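Local coordinates for YARHG domain-containing protein (Legionella pneumophila subsp. pneumophila, PDB 4G2A), which is of unknown function but may bind a nutrient, and combines a DUF4424 region with a YARHG domain, at residues 24-29 / 48-53; 90-95 / 123-128; 95-100 / 139-144. All blocks are in the same frame, centred on the assembly; numbering follows the deposited sequence.

Contact 1 (24-29 / 48-53); sequences VSELIR and CNFTFK. With SO4 (sulfate ion), chain D; SO4 (sulfate ion), chain E.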
loop_
_atom_site.group_PDB
_atom_site.type_symbol
_atom_site.label_atom_id
_atom_site.label_comp_id
_atom_site.label_asym_id
_atom_site.label_seq_id
_atom_site.Cartn_x
_atom_site.Cartn_y
_atom_site.Cartn_z
ATOM N N VAL A 24 -23.653 -6.336 0.405
ATOM C CA VAL A 24 -24.117 -6.205 -0.968
ATOM C C VAL A 24 -23.243 -5.276 -1.826
ATOM O O VAL A 24 -23.249 -5.418 -3.046
ATOM C CB VAL A 24 -25.618 -5.832 -1.056
ATOM C CG1 VAL A 24 -26.494 -7.005 -0.619
ATOM C CG2 VAL A 24 -25.937 -4.598 -0.234
ATOM N N SER A 25 -22.478 -4.366 -1.208
ATOM C CA SER A 25 -21.588 -3.470 -1.944
ATOM C C SER A 25 -20.549 -2.847 -1.026
ATOM O O SER A 25 -20.767 -2.729 0.176
ATOM C CB SER A 25 -22.371 -2.368 -2.660
ATOM O OG SER A 25 -22.676 -1.285 -1.795
ATOM N N GLU A 26 -19.403 -2.481 -1.606
ATOM C CA GLU A 26 -18.286 -1.806 -0.935
ATOM C C GLU A 26 -17.706 -0.760 -1.872
ATOM O O GLU A 26 -17.762 -0.916 -3.092
ATOM C CB GLU A 26 -17.169 -2.779 -0.486
ATOM C CG GLU A 26 -17.596 -4.059 0.235
ATOM C CD GLU A 26 -18.206 -5.104 -0.684
ATOM O OE1 GLU A 26 -17.636 -5.353 -1.769
ATOM O OE2 GLU A 26 -19.304 -5.611 -0.359
ATOM N N LEU A 27 -17.175 0.311 -1.303
ATOM C CA LEU A 27 -16.535 1.406 -2.016
ATOM C C LEU A 27 -15.299 1.712 -1.202
ATOM O O LEU A 27 -15.407 2.321 -0.142
ATOM C CB LEU A 27 -17.515 2.585 -2.143
ATOM C CG LEU A 27 -17.052 3.831 -2.895
ATOM C CD1 LEU A 27 -16.845 3.539 -4.390
ATOM C CD2 LEU A 27 -18.075 4.950 -2.744
ATOM N N ILE A 28 -14.142 1.171 -1.620
ATOM C CA ILE A 28 -12.911 1.264 -0.850
ATOM C C ILE A 28 -11.871 2.126 -1.591
ATOM O O ILE A 28 -11.365 1.768 -2.658
ATOM C CB ILE A 28 -12.416 -0.179 -0.525
ATOM C CG1 ILE A 28 -13.491 -0.928 0.330
ATOM C CG2 ILE A 28 -11.050 -0.162 0.191
ATOM C CD1 ILE A 28 -13.508 -2.439 0.221
ATOM N N ARG A 29 -11.561 3.266 -0.994
ATOM C CA ARG A 29 -10.629 4.242 -1.544
ATOM C C ARG A 29 -9.414 4.285 -0.655
ATOM O O ARG A 29 -9.554 4.515 0.533
ATOM C CB ARG A 29 -11.314 5.620 -1.650
ATOM C CG ARG A 29 -10.640 6.543 -2.631
ATOM C CD ARG A 29 -11.349 7.868 -2.659
ATOM N NE ARG A 29 -10.662 8.856 -3.489
ATOM C CZ ARG A 29 -9.746 9.691 -3.023
ATOM N NH1 ARG A 29 -9.402 9.663 -1.742
ATOM N NH2 ARG A 29 -9.151 10.546 -3.834
ATOM N N CYS A 48 -13.752 3.806 3.462
ATOM C CA CYS A 48 -14.467 2.602 3.057
ATOM C C CYS A 48 -15.933 2.694 3.371
ATOM O O CYS A 48 -16.299 2.952 4.502
ATOM C CB CYS A 48 -13.861 1.363 3.709
ATOM S SG CYS A 48 -12.053 1.292 3.669
ATOM N N ASN A 49 -16.768 2.388 2.389
ATOM C CA ASN A 49 -18.193 2.331 2.574
ATOM C C ASN A 49 -18.628 0.911 2.326
ATOM O O ASN A 49 -18.022 0.225 1.510
ATOM C CB ASN A 49 -18.956 3.344 1.694
ATOM C CG ASN A 49 -20.302 3.653 2.309
ATOM O OD1 ASN A 49 -20.412 4.486 3.210
ATOM N ND2 ASN A 49 -21.342 2.925 1.909
ATOM N N PHE A 50 -19.639 0.452 3.078
ATOM C CA PHE A 50 -20.170 -0.905 3.009
ATOM C C PHE A 50 -21.666 -0.861 3.135
ATOM O O PHE A 50 -22.205 -0.094 3.943
ATOM C CB PHE A 50 -19.597 -1.811 4.124
ATOM C CG PHE A 50 -18.122 -1.681 4.390
ATOM C CD1 PHE A 50 -17.198 -2.421 3.657
ATOM C CD2 PHE A 50 -17.649 -0.801 5.356
ATOM C CE1 PHE A 50 -15.816 -2.258 3.867
ATOM C CE2 PHE A 50 -16.275 -0.644 5.567
ATOM C CZ PHE A 50 -15.369 -1.385 4.826
ATOM N N THR A 51 -22.339 -1.698 2.362
ATOM C CA THR A 51 -23.793 -1.793 2.389
ATOM C C THR A 51 -24.104 -3.212 2.813
ATOM O O THR A 51 -23.604 -4.156 2.205
ATOM C CB THR A 51 -24.386 -1.394 1.016
ATOM O OG1 THR A 51 -23.839 -0.149 0.587
ATOM C CG2 THR A 51 -25.871 -1.290 1.030
ATOM N N PHE A 52 -24.867 -3.358 3.877
ATOM C CA PHE A 52 -25.270 -4.653 4.428
ATOM C C PHE A 52 -26.758 -4.796 4.363
ATOM O O PHE A 52 -27.459 -3.813 4.604
ATOM C CB PHE A 52 -24.823 -4.791 5.892
ATOM C CG PHE A 52 -23.331 -4.850 6.101
ATOM C CD1 PHE A 52 -22.654 -6.061 6.043
ATOM C CD2 PHE A 52 -22.610 -3.703 6.397
ATOM C CE1 PHE A 52 -21.281 -6.115 6.252
ATOM C CE2 PHE A 52 -21.239 -3.756 6.610
ATOM C CZ PHE A 52 -20.579 -4.962 6.551
ATOM N N LYS A 53 -27.260 -6.002 4.075
ATOM C CA LYS A 53 -28.698 -6.220 4.062
ATOM C C LYS A 53 -29.121 -7.357 5.022
ATOM O O LYS A 53 -28.577 -8.465 4.975
ATOM C CB LYS A 53 -29.244 -6.492 2.645
ATOM C CG LYS A 53 -30.774 -6.380 2.611
ATOM C CD LYS A 53 -31.405 -6.751 1.284
ATOM C CE LYS A 53 -32.902 -7.011 1.392
ATOM N NZ LYS A 53 -33.201 -8.422 1.799
HETATM S S SO4 D . -6.952 12.514 -2.079
HETATM O O1 SO4 D . -5.656 12.901 -1.516
HETATM O O2 SO4 D . -6.763 11.737 -3.313
HETATM O O3 SO4 D . -7.694 11.716 -1.108
HETATM O O4 SO4 D . -7.710 13.734 -2.364
HETATM S S SO4 E . -10.970 10.076 -7.694
HETATM O O1 SO4 E . -10.143 11.161 -7.156
HETATM O O2 SO4 E . -10.155 9.213 -8.557
HETATM O O3 SO4 E . -11.533 9.294 -6.581
HETATM O O4 SO4 E . -12.065 10.635 -8.492
HETATM O O HOH W 1 -21.146 0.820 -0.794
#

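Contact 2 (90-95 / 123-128); sequences ALVYDF and DAYFWK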
loop_
_atom_site.group_PDB
_atom_site.type_symbol
_atom_site.label_atom_id
_atom_site.label_comp_id
_atom_site.label_asym_id
_atom_site.label_seq_id
_atom_site.Cartn_x
_atom_site.Cartn_y
_atom_site.Cartn_z
ATOM N N ALA A 90 -2.150 -0.493 17.737
ATOM C CA ALA A 90 -2.705 -0.787 16.422
ATOM C C ALA A 90 -1.876 -0.126 15.334
ATOM O O ALA A 90 -1.347 0.976 15.535
ATOM C CB ALA A 90 -4.135 -0.285 16.347
ATOM N N LEU A 91 -1.781 -0.781 14.173
ATOM C CA LEU A 91 -1.063 -0.202 13.037
ATOM C C LEU A 91 -2.102 0.480 12.115
ATOM O O LEU A 91 -1.946 0.547 10.898
ATOM C CB LEU A 91 -0.197 -1.267 12.321
ATOM C CG LEU A 91 0.956 -1.906 13.162
ATOM C CD1 LEU A 91 1.706 -2.926 12.348
ATOM C CD2 LEU A 91 1.932 -0.879 13.646
ATOM N N VAL A 92 -3.146 1.021 12.761
ATOM C CA VAL A 92 -4.307 1.745 12.253
ATOM C C VAL A 92 -4.393 3.020 13.099
ATOM O O VAL A 92 -4.204 2.976 14.307
ATOM C CB VAL A 92 -5.605 0.853 12.311
ATOM C CG1 VAL A 92 -6.882 1.680 12.213
ATOM C CG2 VAL A 92 -5.583 -0.202 11.222
ATOM N N TYR A 93 -4.625 4.162 12.453
ATOM C CA TYR A 93 -4.630 5.440 13.138
ATOM C C TYR A 93 -5.917 6.165 12.908
ATOM O O TYR A 93 -6.384 6.244 11.771
ATOM C CB TYR A 93 -3.434 6.298 12.646
ATOM C CG TYR A 93 -2.123 5.577 12.809
ATOM C CD1 TYR A 93 -1.497 5.502 14.049
ATOM C CD2 TYR A 93 -1.556 4.877 11.750
ATOM C CE1 TYR A 93 -0.319 4.783 14.223
ATOM C CE2 TYR A 93 -0.392 4.129 11.921
ATOM C CZ TYR A 93 0.230 4.100 13.158
ATOM O OH TYR A 93 1.379 3.382 13.349
ATOM N N ASP A 94 -6.462 6.738 13.988
ATOM C CA ASP A 94 -7.657 7.592 14.010
ATOM C C ASP A 94 -8.828 6.904 13.325
ATOM O O ASP A 94 -9.466 7.465 12.431
ATOM C CB ASP A 94 -7.366 8.981 13.382
ATOM C CG ASP A 94 -6.146 9.670 13.982
ATOM O OD1 ASP A 94 -6.134 9.898 15.218
ATOM O OD2 ASP A 94 -5.191 9.954 13.223
ATOM N N PHE A 95 -9.073 5.662 13.727
ATOM C CA PHE A 95 -10.186 4.868 13.241
ATOM C C PHE A 95 -11.484 5.502 13.683
ATOM O O PHE A 95 -11.695 5.742 14.875
ATOM C CB PHE A 95 -10.093 3.432 13.759
ATOM C CG PHE A 95 -11.237 2.563 13.299
ATOM C CD1 PHE A 95 -11.227 1.983 12.030
ATOM C CD2 PHE A 95 -12.328 2.319 14.134
ATOM C CE1 PHE A 95 -12.294 1.187 11.595
ATOM C CE2 PHE A 95 -13.383 1.503 13.708
ATOM C CZ PHE A 95 -13.358 0.943 12.441
ATOM N N ASP A 123 -6.775 -8.826 17.416
ATOM C CA ASP A 123 -7.283 -7.546 17.910
ATOM C C ASP A 123 -8.245 -6.921 16.927
ATOM O O ASP A 123 -8.034 -7.017 15.730
ATOM C CB ASP A 123 -6.119 -6.584 18.190
ATOM C CG ASP A 123 -5.031 -7.187 19.057
ATOM O OD1 ASP A 123 -5.180 -7.168 20.295
ATOM O OD2 ASP A 123 -4.044 -7.700 18.494
ATOM N N ALA A 124 -9.323 -6.298 17.434
ATOM C CA ALA A 124 -10.351 -5.649 16.608
ATOM C C ALA A 124 -11.043 -4.525 17.373
ATOM O O ALA A 124 -10.964 -4.487 18.596
ATOM C CB ALA A 124 -11.389 -6.675 16.157
ATOM N N TYR A 125 -11.690 -3.595 16.638
ATOM C CA TYR A 125 -12.569 -2.536 17.158
ATOM C C TYR A 125 -13.983 -3.031 16.966
ATOM O O TYR A 125 -14.305 -3.506 15.882
ATOM C CB TYR A 125 -12.350 -1.182 16.464
ATOM C CG TYR A 125 -10.978 -0.586 16.684
ATOM C CD1 TYR A 125 -10.455 -0.434 17.968
ATOM C CD2 TYR A 125 -10.217 -0.128 15.614
ATOM C CE1 TYR A 125 -9.189 0.116 18.173
ATOM C CE2 TYR A 125 -8.948 0.424 15.810
ATOM C CZ TYR A 125 -8.443 0.550 17.091
ATOM O OH TYR A 125 -7.179 1.055 17.280
ATOM N N PHE A 126 -14.806 -2.994 18.014
ATOM C CA PHE A 126 -16.178 -3.525 17.983
ATOM C C PHE A 126 -17.231 -2.432 18.096
ATOM O O PHE A 126 -17.024 -1.425 18.774
ATOM C CB PHE A 126 -16.385 -4.536 19.130
ATOM C CG PHE A 126 -15.559 -5.803 19.057
ATOM C CD1 PHE A 126 -14.245 -5.827 19.520
ATOM C CD2 PHE A 126 -16.117 -6.989 18.591
ATOM C CE1 PHE A 126 -13.479 -6.993 19.447
ATOM C CE2 PHE A 126 -15.359 -8.168 18.548
ATOM C CZ PHE A 126 -14.044 -8.162 18.979
ATOM N N TRP A 127 -18.387 -2.657 17.462
ATOM C CA TRP A 127 -19.536 -1.754 17.514
ATOM C C TRP A 127 -20.834 -2.553 17.280
ATOM O O TRP A 127 -20.809 -3.614 16.647
ATOM C CB TRP A 127 -19.381 -0.590 16.500
ATOM C CG TRP A 127 -19.387 -1.004 15.052
ATOM C CD1 TRP A 127 -20.462 -1.025 14.213
ATOM C CD2 TRP A 127 -18.255 -1.379 14.257
ATOM N NE1 TRP A 127 -20.086 -1.472 12.970
ATOM C CE2 TRP A 127 -18.731 -1.665 12.958
ATOM C CE3 TRP A 127 -16.880 -1.520 14.521
ATOM C CZ2 TRP A 127 -17.884 -2.099 11.925
ATOM C CZ3 TRP A 127 -16.050 -1.957 13.502
ATOM C CH2 TRP A 127 -16.555 -2.241 12.220
ATOM N N LYS A 128 -21.962 -2.045 17.797
ATOM C CA LYS A 128 -23.260 -2.697 17.611
ATOM C C LYS A 128 -23.941 -2.134 16.391
ATOM O O LYS A 128 -23.738 -0.966 16.049
ATOM C CB LYS A 128 -24.174 -2.540 18.846
ATOM C CG LYS A 128 -23.642 -3.184 20.125
ATOM C CD LYS A 128 -23.802 -4.718 20.179
ATOM C CE LYS A 128 -22.920 -5.343 21.239
ATOM N NZ LYS A 128 -23.188 -4.798 22.604
#

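Contact 3 (95-100 / 139-144); sequences FLVTVN and IHHDYS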
loop_
_atom_site.group_PDB
_atom_site.type_symbol
_atom_site.label_atom_id
_atom_site.label_comp_id
_atom_site.label_asym_id
_atom_site.label_seq_id
_atom_site.Cartn_x
_atom_site.Cartn_y
_atom_site.Cartn_z
ATOM N N PHE A 95 -9.073 5.662 13.727
ATOM C CA PHE A 95 -10.186 4.868 13.241
ATOM C C PHE A 95 -11.484 5.502 13.683
ATOM O O PHE A 95 -11.695 5.742 14.875
ATOM C CB PHE A 95 -10.093 3.432 13.759
ATOM C CG PHE A 95 -11.237 2.563 13.299
ATOM C CD1 PHE A 95 -11.227 1.983 12.030
ATOM C CD2 PHE A 95 -12.328 2.319 14.134
ATOM C CE1 PHE A 95 -12.294 1.187 11.595
ATOM C CE2 PHE A 95 -13.383 1.503 13.708
ATOM C CZ PHE A 95 -13.358 0.943 12.441
ATOM N N LEU A 96 -12.336 5.798 12.704
ATOM C CA LEU A 96 -13.664 6.345 12.889
ATOM C C LEU A 96 -14.658 5.475 12.130
ATOM O O LEU A 96 -14.444 5.213 10.944
ATOM C CB LEU A 96 -13.750 7.804 12.389
ATOM C CG LEU A 96 -12.842 8.854 13.019
ATOM C CD1 LEU A 96 -12.939 10.146 12.238
ATOM C CD2 LEU A 96 -13.169 9.077 14.508
ATOM N N VAL A 97 -15.738 5.034 12.811
ATOM C CA VAL A 97 -16.819 4.246 12.227
ATOM C C VAL A 97 -18.151 4.977 12.449
ATOM O O VAL A 97 -18.404 5.518 13.537
ATOM C CB VAL A 97 -16.857 2.758 12.708
ATOM C CG1 VAL A 97 -16.817 2.630 14.232
ATOM C CG2 VAL A 97 -18.038 1.991 12.115
ATOM N N THR A 98 -18.963 5.041 11.370
ATOM C CA THR A 98 -20.314 5.595 11.367
ATOM C C THR A 98 -21.291 4.477 10.970
ATOM O O THR A 98 -21.013 3.703 10.046
ATOM C CB THR A 98 -20.466 6.837 10.458
ATOM O OG1 THR A 98 -20.473 6.445 9.090
ATOM C CG2 THR A 98 -19.406 7.904 10.705
ATOM N N VAL A 99 -22.413 4.375 11.696
ATOM C CA VAL A 99 -23.492 3.416 11.438
ATOM C C VAL A 99 -24.663 4.251 10.966
ATOM O O VAL A 99 -25.103 5.135 11.712
ATOM C CB VAL A 99 -23.839 2.546 12.678
ATOM C CG1 VAL A 99 -25.028 1.625 12.393
ATOM C CG2 VAL A 99 -22.636 1.741 13.148
ATOM N N ASN A 100 -25.118 4.032 9.708
ATOM C CA ASN A 100 -26.210 4.790 9.069
ATOM C C ASN A 100 -25.917 6.311 9.162
ATOM O O ASN A 100 -26.758 7.123 9.585
ATOM C CB ASN A 100 -27.583 4.421 9.665
ATOM C CG ASN A 100 -28.176 3.147 9.125
ATOM O OD1 ASN A 100 -27.779 2.636 8.079
ATOM N ND2 ASN A 100 -29.180 2.628 9.803
ATOM N N ILE A 139 -22.365 1.159 6.585
ATOM C CA ILE A 139 -21.191 1.169 7.453
ATOM C C ILE A 139 -20.120 1.950 6.727
ATOM O O ILE A 139 -19.899 1.720 5.546
ATOM C CB ILE A 139 -20.700 -0.259 7.922
ATOM C CG1 ILE A 139 -21.802 -1.043 8.729
ATOM C CG2 ILE A 139 -19.369 -0.182 8.723
ATOM C CD1 ILE A 139 -22.333 -0.393 10.045
ATOM N N HIS A 140 -19.491 2.902 7.422
ATOM C CA HIS A 140 -18.391 3.700 6.888
ATOM C C HIS A 140 -17.193 3.671 7.836
ATOM O O HIS A 140 -17.352 3.820 9.043
ATOM C CB HIS A 140 -18.802 5.151 6.587
ATOM C CG HIS A 140 -17.719 5.927 5.898
ATOM N ND1 HIS A 140 -16.864 6.747 6.601
ATOM C CD2 HIS A 140 -17.351 5.927 4.599
ATOM C CE1 HIS A 140 -16.026 7.246 5.706
ATOM N NE2 HIS A 140 -16.274 6.775 4.491
ATOM N N HIS A 141 -16.006 3.460 7.260
ATOM C CA HIS A 141 -14.709 3.436 7.913
ATOM C C HIS A 141 -13.842 4.568 7.388
ATOM O O HIS A 141 -13.881 4.906 6.200
ATOM C CB HIS A 141 -13.989 2.104 7.668
ATOM C CG HIS A 141 -14.531 0.941 8.423
ATOM N ND1 HIS A 141 -14.052 -0.342 8.203
ATOM C CD2 HIS A 141 -15.509 0.884 9.357
ATOM C CE1 HIS A 141 -14.740 -1.127 9.013
ATOM N NE2 HIS A 141 -15.629 -0.433 9.725
ATOM N N ASP A 142 -13.061 5.150 8.285
ATOM C CA ASP A 142 -12.101 6.208 7.987
ATOM C C ASP A 142 -10.955 5.986 8.955
ATOM O O ASP A 142 -11.176 5.940 10.163
ATOM C CB ASP A 142 -12.736 7.616 8.102
ATOM C CG ASP A 142 -11.817 8.812 7.907
ATOM O OD1 ASP A 142 -10.614 8.607 7.642
ATOM O OD2 ASP A 142 -12.293 9.958 8.066
ATOM N N TYR A 143 -9.763 5.738 8.418
ATOM C CA TYR A 143 -8.557 5.489 9.195
ATOM C C TYR A 143 -7.332 5.616 8.283
ATOM O O TYR A 143 -7.468 5.739 7.064
ATOM C CB TYR A 143 -8.603 4.103 9.889
ATOM C CG TYR A 143 -8.819 2.944 8.938
ATOM C CD1 TYR A 143 -10.101 2.563 8.549
ATOM C CD2 TYR A 143 -7.748 2.187 8.479
ATOM C CE1 TYR A 143 -10.305 1.491 7.684
ATOM C CE2 TYR A 143 -7.941 1.101 7.634
ATOM C CZ TYR A 143 -9.220 0.766 7.227
ATOM O OH TYR A 143 -9.412 -0.297 6.392
ATOM N N SER A 144 -6.144 5.569 8.892
ATOM C CA SER A 144 -4.855 5.627 8.203
ATOM C C SER A 144 -3.960 4.520 8.684
ATOM O O SER A 144 -4.182 3.966 9.751
ATOM C CB SER A 144 -4.173 6.973 8.453
ATOM O OG SER A 144 -4.940 8.006 7.863
HETATM O O HOH W 2 -16.187 6.943 9.368
#

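Contact 1 (24-29 / 48-53)
The ring of F50 meets the side chain of E26 at its edge: CG of E26 lies near the ring plane, 3.8 Å from CD1 of F50, and the two side chains cross at about a right angle. I28 comes to the same ring obliquely through CD1, and the ring of H141 adds an edge-to-face contact from the next strand. A second flat group, the guanidinium of R29, is met at its edge by two sulfate ions, probably from the crystallisation liquor. NH1 and NH2 grip two oxygens of one sulfate, while NE points almost straight at O3 of the second, with an angle of 172° at the hydrogen.

E26 reaches F50 with its aliphatic part because CG stands anti to the carbonyl carbon (chi1 -46°); the chain then bends, and OE1 is hydrogen-bonded to T175 of strand 174-180. Beside this pair, CG2 of I28 touches SG of C48 at 3.9 Å.

These are the two arms of an antiparallel beta hairpin, strands 21-33 and 43-54, with E26–F50 and I28–C48 as non-hydrogen-bonded pairs and S25–T51 and L27–N49 as hydrogen-bonded ones. L27 and N49 exchange two backbone bonds, each 2.9 Å from N to O. T51 N donates to S25 O, and V24 N donates to T51 O over 2.8 Å.

On the face bearing S25, L27, N49 and T51 the contacts are more polar. OG of S25 lies 2.9 Å from OG1 of T51 and is bonded to a water, to which ND2 of N49 donates weakly; the main partner of that amide is N138. At the end of the ladder the methyls CG2 of V24 and CG2 of T51 approach to 3.5 Å, their side chains crossing obliquely.

Contact 2 (90-95 / 123-128)
F95 and Y125 carry this contact, their rings lying nearly parallel, with planes 26° apart, but offset enough that little of one ring covers the other. The centroids are 5.1 Å apart. CD2 of Y125 sits over one face of the F95 ring, displaced toward its rim, and comes within 3.6 Å of CD2 of F95. The side chains run past each other in opposite directions, so that CE2 of Y125 reaches back to CB of F95 while CE2 of F95 reaches CB of Y125.

The first torsions place the two CG atoms differently. In F95, CG is anti to the backbone N (chi1 179°), whereas in Y125 it is anti to the carbonyl carbon (chi1 -64°). Each CB already points toward the opposite segment, and the two rings meet between the backbones.

The hydroxyl end of Y125 extends beyond F95 to the loop residue A90, whose CB lies 3.5 Å from OH. V92 approaches the edge of the same ring, near its plane, with CG1 at 4.3 Å from CE2 of Y125. At the far end of F95, CZ meets CZ3 of W127 at 4.1 Å, the two side chains crossing at about a right angle.

F66 stacks on F95, and the ring of F68 meets Y125, both from strand 60-68. The chain turns a corner at D94, and the two segments meet through side chains, with no hydrogen bond between them. F95, Y125 and W127, together with F66 and F68, make up an aromatic cluster among the beta strands, placed where the segment leading into strand 95-99 meets strand 123-131.

Contact 3 (95-100 / 139-144)
The edge of the F95 ring is directed at the face of H141, a T-shaped pair with planes 62° apart and centroids separated by 5.0 Å. CE1 of F95 stands over the centre of the imidazole, and CZ lies over the same ring, 3.8 Å from CD2 of H141. The two side chains cross at a slant. H141 is also touched at its edge, in the ring plane, by the methyl CG2 of V97, whose side chain runs alongside the histidine and points the same way.

Y143 is the third member of the aromatic cluster. It lies side by side with F95, and its CD1 comes in near the plane of the F95 ring, 3.7 Å from CD1 of F95; the planes are inclined at 42°. The apolar row continues past V97 to V99 and I139, which point the same way and meet at CG2 of V99 and CD1 of I139, 3.8 Å apart.

The face bearing L96, T98, H140 and D142 is more polar. OG1 of T98 lies 3.3 Å from CB of H140, the two side chains lying side by side and pointing the same way, while the H140 ring turns away. A water bonded to ND1 of H140 donates to L96 O, bridging the strands. OD1 of D142 is hydrogen-bonded to H45 of strand 43-54.

Four backbone bonds tie the strands. L96 N reaches D142 O at 2.8 Å, nearly in line with the carbonyl; the return bond from D142 N to L96 O is more bent, 137° at the hydrogen. T98 and H140 exchange the other two, each 3.1 Å from N to O. The whole is an antiparallel beta ladder joining strands 95-99 and 136-150, with an aromatic and aliphatic side on which V97, V99 and I139 touch W127 of strand 123-131.

Contacts 1 and 3 form one continuous run of neighbouring strands, since strand 43-54 pairs with strand 136-150; their centres are about 11 Å apart, and F50 N and C48 O probably bond to I139 O and H141 N. Contact 2 lies about 10 Å from contact 3, centre to centre, and shares F95 with it, but is about 18 Å from contact 1 and does not touch it. Along the chain, contact 1 closes before the other two open, whereas the segments of contacts 2 and 3 alternate. H141 links all three, meeting F50, F95 and W127, so the local hairpin and the longer-range contacts converge on one aromatic core in the beta-rich part of the protein.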